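PDB 4CKM: SAS-6 from Leishmania major, which probably self-associates to build the hub of the centriolar and basal-body cartwheel, and is represented here by the N-terminal head domain. Local coordinates for residues L61-R66 with V81-P86; T39-T44 with M125-A130. One frame throughout, in Å; residues are numbered along the deposited sequence.

From the N terminus, the chain first lays down strand 39-50, then strand 57-70 and strand 76-85, each antiparallel to the one before. Contact 1 pairs the second and third of these strands and closes a loop of 14 residues, most of them still strand, within a beta hairpin. After strand 88-98 and helix 102-109, helix 117-130 returns to the first strand in contact 2, which closes a loop of 80 residues; contact 1 falls wholly within that loop. The two contacts meet where strands 39-50 and 57-70 pair, through Val63 N to Thr43 O and Leu40 N to Val65 O. Together they tie three neighbouring strands of the sheet to the helix packed against it.

Contact 1: L61-R66 with V81-P86; sequences LGVYVR and VRLTDP
Gly62 and Thr84 exchange two backbone hydrogen bonds, Gly62 N to Thr84 O and Thr84 N to Gly62 O, each 2.8 Å. Two residues along, Tyr64 and Arg82 repeat the exchange, and the bond from Arg82 N to Tyr64 O is the straighter of that pair, with 168° at the hydrogen. On the face that carries Tyr64, Arg82 and Thr84, the Tyr64 and Arg82 side chains run side by side, pointing the same way, with ring and guanidinium planes 13° apart. Both set off with CG anti to the backbone N, and the Arg82 chain then bends at chi3 (-77°). NH1 of Arg82 comes 3.2 Å from CE2 of Tyr64, while NE forms a salt bridge with Glu94 on the next strand. Arg66 NH1 also donates to Tyr64 OH (3.2 Å). Thr84 OG1 sits 3.7 Å from CA of Gly62. The other face is apolar: Val63 CG2 meets Leu83 CD1 at 4.0 Å, and Val65 CG2 touches Val81 CG2. Val63, Val65 and Val81 carry this surface on to helix 117-130. The alternating pairs are those of an antiparallel ladder, and because strands 57-70 and 76-85 are consecutive it is a beta hairpin in the sheet of the SAS-6 N-terminal domain.

Contact 2: T39-T44 with M125-A130; sequences TLLETT and MLRDIA
Leu41 reaches from the strand to Leu126 and Arg127 on helix 117-130, in a helix-on-sheet packing of the SAS-6 N-terminal domain. Near its start the strand carries a classic beta bulge, where Leu40 and Leu41 both face Val65. The segment axes come within 8.7 Å at 30°, and no direct hydrogen bond joins them. With CG anti to the backbone N (chi1 -172°), Leu41 extends toward the helix and divides its two methyls between neighbouring helix residues. CD2 packs on CB of Leu126 at 3.8 Å, the two side chains crossing at a slant. CD1 instead meets Arg127, whose side chain runs past Leu41 in the opposite direction and brings NH1 to 3.2 Å from that methyl. The arginine starts extended, CG anti to its backbone N, but the chain bends at chi2 and chi3, and the guanidinium lies back against the strand. Val63 and Val123 also pack on Leu41, and Leu138 on Leu126, which joins this contact to the surrounding core. Farther along, Ala130 CB lies 3.8 Å from Thr43 OG1 and 3.5 Å from the carbonyl O of Thr44. At the other end a water links the segments. Its approach to Leu40 O, at 2.5 Å, is so short that the exact length is doubtful; lying in the guanidinium plane, the water accepts from Arg127 NH2 at 2.9 Å.

Contact 1: L61-R66 with V81-P86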
loop_
_atom_site.group_PDB
_atom_site.type_symbol
_atom_site.label_atom_id
_atom_site.label_comp_id
_atom_site.label_asym_id
_atom_site.label_seq_id
_atom_site.Cartn_x
_atom_site.Cartn_y
_atom_site.Cartn_z
ATOM N N LEU A 61 -20.946 0.489 -10.132
ATOM C CA LEU A 61 -20.271 0.182 -11.388
ATOM C C LEU A 61 -20.382 -1.289 -11.693
ATOM O O LEU A 61 -20.427 -2.133 -10.794
ATOM C CB LEU A 61 -18.787 0.591 -11.343
ATOM C CG LEU A 61 -18.446 2.085 -11.280
ATOM C CD1 LEU A 61 -16.937 2.321 -11.190
ATOM C CD2 LEU A 61 -19.022 2.845 -12.473
ATOM N N GLY A 62 -20.438 -1.602 -12.975
ATOM C CA GLY A 62 -20.350 -2.995 -13.403
ATOM C C GLY A 62 -18.893 -3.452 -13.326
ATOM O O GLY A 62 -17.970 -2.742 -13.742
ATOM N N VAL A 63 -18.678 -4.637 -12.801
ATOM C CA VAL A 63 -17.370 -5.191 -12.817
ATOM C C VAL A 63 -17.432 -6.574 -13.420
ATOM O O VAL A 63 -18.368 -7.339 -13.148
ATOM C CB VAL A 63 -16.747 -5.215 -11.414
ATOM C CG1 VAL A 63 -17.422 -6.236 -10.528
ATOM C CG2 VAL A 63 -15.268 -5.527 -11.512
ATOM N N TYR A 64 -16.413 -6.894 -14.216
ATOM C CA TYR A 64 -16.428 -8.078 -15.060
ATOM C C TYR A 64 -15.025 -8.671 -15.118
ATOM O O TYR A 64 -14.058 -7.988 -15.438
ATOM C CB TYR A 64 -16.920 -7.653 -16.449
ATOM C CG TYR A 64 -16.992 -8.722 -17.526
ATOM C CD1 TYR A 64 -18.097 -9.571 -17.629
ATOM C CD2 TYR A 64 -15.989 -8.844 -18.478
ATOM C CE1 TYR A 64 -18.179 -10.525 -18.628
ATOM C CE2 TYR A 64 -16.064 -9.794 -19.485
ATOM C CZ TYR A 64 -17.156 -10.626 -19.551
ATOM O OH TYR A 64 -17.218 -11.561 -20.537
ATOM N N VAL A 65 -14.904 -9.933 -14.756
ATOM C CA VAL A 65 -13.624 -10.609 -14.780
ATOM C C VAL A 65 -13.783 -11.857 -15.640
ATOM O O VAL A 65 -14.673 -12.679 -15.390
ATOM C CB VAL A 65 -13.138 -11.004 -13.360
ATOM C CG1 VAL A 65 -11.819 -11.756 -13.430
ATOM C CG2 VAL A 65 -12.988 -9.790 -12.463
ATOM N N ARG A 66 -12.922 -11.983 -16.646
ATOM C CA ARG A 66 -12.940 -13.127 -17.569
ATOM C C ARG A 66 -11.522 -13.649 -17.827
ATOM O O ARG A 66 -10.577 -12.859 -17.925
ATOM C CB ARG A 66 -13.575 -12.717 -18.900
ATOM C CG ARG A 66 -13.767 -13.862 -19.887
ATOM C CD ARG A 66 -14.447 -13.387 -21.171
ATOM N NE ARG A 66 -13.570 -12.560 -22.013
ATOM C CZ ARG A 66 -13.978 -11.635 -22.896
ATOM N NH1 ARG A 66 -15.272 -11.364 -23.075
ATOM N NH2 ARG A 66 -13.080 -10.955 -23.604
ATOM N N VAL A 81 -10.135 -7.774 -16.655
ATOM C CA VAL A 81 -10.882 -7.093 -15.608
ATOM C C VAL A 81 -11.428 -5.816 -16.239
ATOM O O VAL A 81 -10.659 -4.924 -16.639
ATOM C CB VAL A 81 -9.978 -6.702 -14.410
ATOM C CG1 VAL A 81 -10.743 -5.901 -13.362
ATOM C CG2 VAL A 81 -9.394 -7.933 -13.754
ATOM N N ARG A 82 -12.753 -5.730 -16.298
ATOM C CA ARG A 82 -13.445 -4.623 -16.899
ATOM C C ARG A 82 -14.364 -3.906 -15.891
ATOM O O ARG A 82 -15.075 -4.527 -15.089
ATOM C CB ARG A 82 -14.272 -5.153 -18.049
ATOM C CG ARG A 82 -15.107 -4.119 -18.766
ATOM C CD ARG A 82 -16.072 -4.805 -19.724
ATOM N NE ARG A 82 -15.380 -5.253 -20.927
ATOM C CZ ARG A 82 -15.669 -6.353 -21.620
ATOM N NH1 ARG A 82 -16.648 -7.175 -21.244
ATOM N NH2 ARG A 82 -14.952 -6.634 -22.701
ATOM N N LEU A 83 -14.369 -2.592 -15.986
ATOM C CA LEU A 83 -15.191 -1.750 -15.168
ATOM C C LEU A 83 -16.077 -0.929 -16.094
ATOM O O LEU A 83 -15.576 -0.288 -17.029
ATOM C CB LEU A 83 -14.274 -0.832 -14.395
ATOM C CG LEU A 83 -14.699 -0.414 -13.010
ATOM C CD1 LEU A 83 -14.960 -1.631 -12.146
ATOM C CD2 LEU A 83 -13.596 0.462 -12.419
ATOM N N THR A 84 -17.385 -0.951 -15.860
ATOM C CA THR A 84 -18.296 -0.132 -16.670
ATOM C C THR A 84 -19.264 0.677 -15.834
ATOM O O THR A 84 -19.457 0.411 -14.646
ATOM C CB THR A 84 -19.127 -0.996 -17.628
ATOM O OG1 THR A 84 -19.798 -2.019 -16.887
ATOM C CG2 THR A 84 -18.244 -1.637 -18.660
ATOM N N ASP A 85 -19.862 1.674 -16.469
ATOM C CA ASP A 85 -20.992 2.408 -15.894
ATOM C C ASP A 85 -22.285 2.145 -16.707
ATOM O O ASP A 85 -22.380 2.558 -17.866
ATOM C CB ASP A 85 -20.697 3.899 -15.851
ATOM C CG ASP A 85 -21.672 4.660 -14.966
ATOM O OD1 ASP A 85 -22.825 4.224 -14.788
ATOM O OD2 ASP A 85 -21.283 5.704 -14.426
ATOM N N PRO A 86 -23.285 1.476 -16.095
ATOM C CA PRO A 86 -24.534 1.173 -16.817
ATOM C C PRO A 86 -25.188 2.410 -17.443
ATOM O O PRO A 86 -25.652 2.366 -18.582
ATOM C CB PRO A 86 -25.447 0.579 -15.730
ATOM C CG PRO A 86 -24.830 0.951 -14.428
ATOM C CD PRO A 86 -23.356 1.056 -14.683
#

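Contact 2: T39-T44 with M125-A130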
loop_
_atom_site.group_PDB
_atom_site.type_symbol
_atom_site.label_atom_id
_atom_site.label_comp_id
_atom_site.label_asym_id
_atom_site.label_seq_id
_atom_site.Cartn_x
_atom_site.Cartn_y
_atom_site.Cartn_z
ATOM N N THR A 39 -16.231 -16.546 -17.932
ATOM C CA THR A 39 -16.568 -15.403 -17.110
ATOM C C THR A 39 -16.646 -15.838 -15.658
ATOM O O THR A 39 -17.416 -16.722 -15.324
ATOM C CB THR A 39 -17.887 -14.794 -17.563
ATOM O OG1 THR A 39 -17.740 -14.357 -18.919
ATOM C CG2 THR A 39 -18.243 -13.604 -16.707
ATOM N N LEU A 40 -15.813 -15.242 -14.810
ATOM C CA LEU A 40 -15.766 -15.618 -13.400
ATOM C C LEU A 40 -16.607 -14.670 -12.546
ATOM O O LEU A 40 -16.893 -14.981 -11.415
ATOM C CB LEU A 40 -14.335 -15.605 -12.879
ATOM C CG LEU A 40 -13.316 -16.521 -13.555
ATOM C CD1 LEU A 40 -11.948 -16.328 -12.916
ATOM C CD2 LEU A 40 -13.730 -17.972 -13.450
ATOM N N LEU A 41 -16.965 -13.507 -13.079
ATOM C CA LEU A 41 -17.690 -12.519 -12.319
ATOM C C LEU A 41 -18.235 -11.486 -13.228
ATOM O O LEU A 41 -17.522 -10.955 -14.066
ATOM C CB LEU A 41 -16.805 -11.815 -11.299
ATOM C CG LEU A 41 -17.608 -10.899 -10.358
ATOM C CD1 LEU A 41 -18.417 -11.717 -9.366
ATOM C CD2 LEU A 41 -16.700 -9.935 -9.613
ATOM N N GLU A 42 -19.519 -11.206 -13.042
ATOM C CA GLU A 42 -20.203 -10.144 -13.726
ATOM C C GLU A 42 -21.206 -9.619 -12.702
ATOM O O GLU A 42 -22.152 -10.310 -12.349
ATOM C CB GLU A 42 -20.901 -10.704 -14.958
ATOM C CG GLU A 42 -21.643 -9.655 -15.767
ATOM C CD GLU A 42 -21.957 -10.106 -17.187
ATOM O OE1 GLU A 42 -21.828 -11.312 -17.500
ATOM O OE2 GLU A 42 -22.326 -9.239 -18.003
ATOM N N THR A 43 -20.974 -8.428 -12.174
ATOM C CA THR A 43 -21.775 -7.955 -11.062
ATOM C C THR A 43 -21.696 -6.457 -10.960
ATOM O O THR A 43 -21.106 -5.797 -11.829
ATOM C CB THR A 43 -21.356 -8.641 -9.736
ATOM O OG1 THR A 43 -22.328 -8.378 -8.732
ATOM C CG2 THR A 43 -20.001 -8.171 -9.229
ATOM N N THR A 44 -22.326 -5.917 -9.920
ATOM C CA THR A 44 -22.330 -4.483 -9.685
ATOM C C THR A 44 -21.749 -4.216 -8.328
ATOM O O THR A 44 -21.928 -5.001 -7.399
ATOM C CB THR A 44 -23.739 -3.917 -9.827
ATOM O OG1 THR A 44 -24.141 -4.116 -11.185
ATOM C CG2 THR A 44 -23.773 -2.406 -9.544
ATOM N N MET A 125 -12.661 -11.226 -3.440
ATOM C CA MET A 125 -12.760 -9.902 -2.885
ATOM C C MET A 125 -13.884 -9.104 -3.507
ATOM O O MET A 125 -14.657 -8.458 -2.800
ATOM C CB MET A 125 -11.460 -9.129 -3.086
ATOM C CG MET A 125 -10.282 -9.693 -2.328
ATOM S SD MET A 125 -8.914 -8.515 -2.145
ATOM C CE MET A 125 -8.482 -8.280 -3.857
ATOM N N LEU A 126 -13.968 -9.107 -4.827
ATOM C CA LEU A 126 -14.934 -8.241 -5.474
ATOM C C LEU A 126 -16.339 -8.728 -5.182
ATOM O O LEU A 126 -17.226 -7.919 -4.924
ATOM C CB LEU A 126 -14.692 -8.145 -6.972
ATOM C CG LEU A 126 -13.396 -7.452 -7.375
ATOM C CD1 LEU A 126 -13.073 -7.677 -8.839
ATOM C CD2 LEU A 126 -13.481 -5.968 -7.112
ATOM N N ARG A 127 -16.526 -10.045 -5.184
ATOM C CA ARG A 127 -17.841 -10.635 -4.928
ATOM C C ARG A 127 -18.299 -10.339 -3.500
ATOM O O ARG A 127 -19.466 -10.068 -3.281
ATOM C CB ARG A 127 -17.838 -12.146 -5.234
ATOM C CG ARG A 127 -18.991 -12.936 -4.634
ATOM C CD ARG A 127 -19.541 -14.031 -5.545
ATOM N NE ARG A 127 -18.514 -14.921 -6.097
ATOM C CZ ARG A 127 -18.352 -15.203 -7.392
ATOM N NH1 ARG A 127 -19.149 -14.680 -8.328
ATOM N NH2 ARG A 127 -17.385 -16.032 -7.757
ATOM N N ASP A 128 -17.388 -10.368 -2.538
ATOM C CA ASP A 128 -17.756 -10.034 -1.172
ATOM C C ASP A 128 -18.163 -8.571 -1.017
ATOM O O ASP A 128 -19.086 -8.237 -0.286
ATOM C CB ASP A 128 -16.635 -10.407 -0.209
ATOM C CG ASP A 128 -16.400 -11.921 -0.151
ATOM O OD1 ASP A 128 -17.333 -12.693 -0.477
ATOM O OD2 ASP A 128 -15.278 -12.349 0.213
ATOM N N ILE A 129 -17.500 -7.696 -1.745
ATOM C CA ILE A 129 -17.871 -6.299 -1.729
ATOM C C ILE A 129 -19.247 -6.095 -2.370
ATOM O O ILE A 129 -20.065 -5.331 -1.872
ATOM C CB ILE A 129 -16.806 -5.456 -2.433
ATOM C CG1 ILE A 129 -15.516 -5.489 -1.629
ATOM C CG2 ILE A 129 -17.284 -4.024 -2.616
ATOM C CD1 ILE A 129 -14.332 -4.904 -2.365
ATOM N N ALA A 130 -19.483 -6.755 -3.492
ATOM C CA ALA A 130 -20.787 -6.720 -4.148
ATOM C C ALA A 130 -21.891 -7.208 -3.217
ATOM O O ALA A 130 -22.946 -6.612 -3.155
ATOM C CB ALA A 130 -20.763 -7.570 -5.400
HETATM O O HOH W 1 -16.215 -17.048 -10.210
#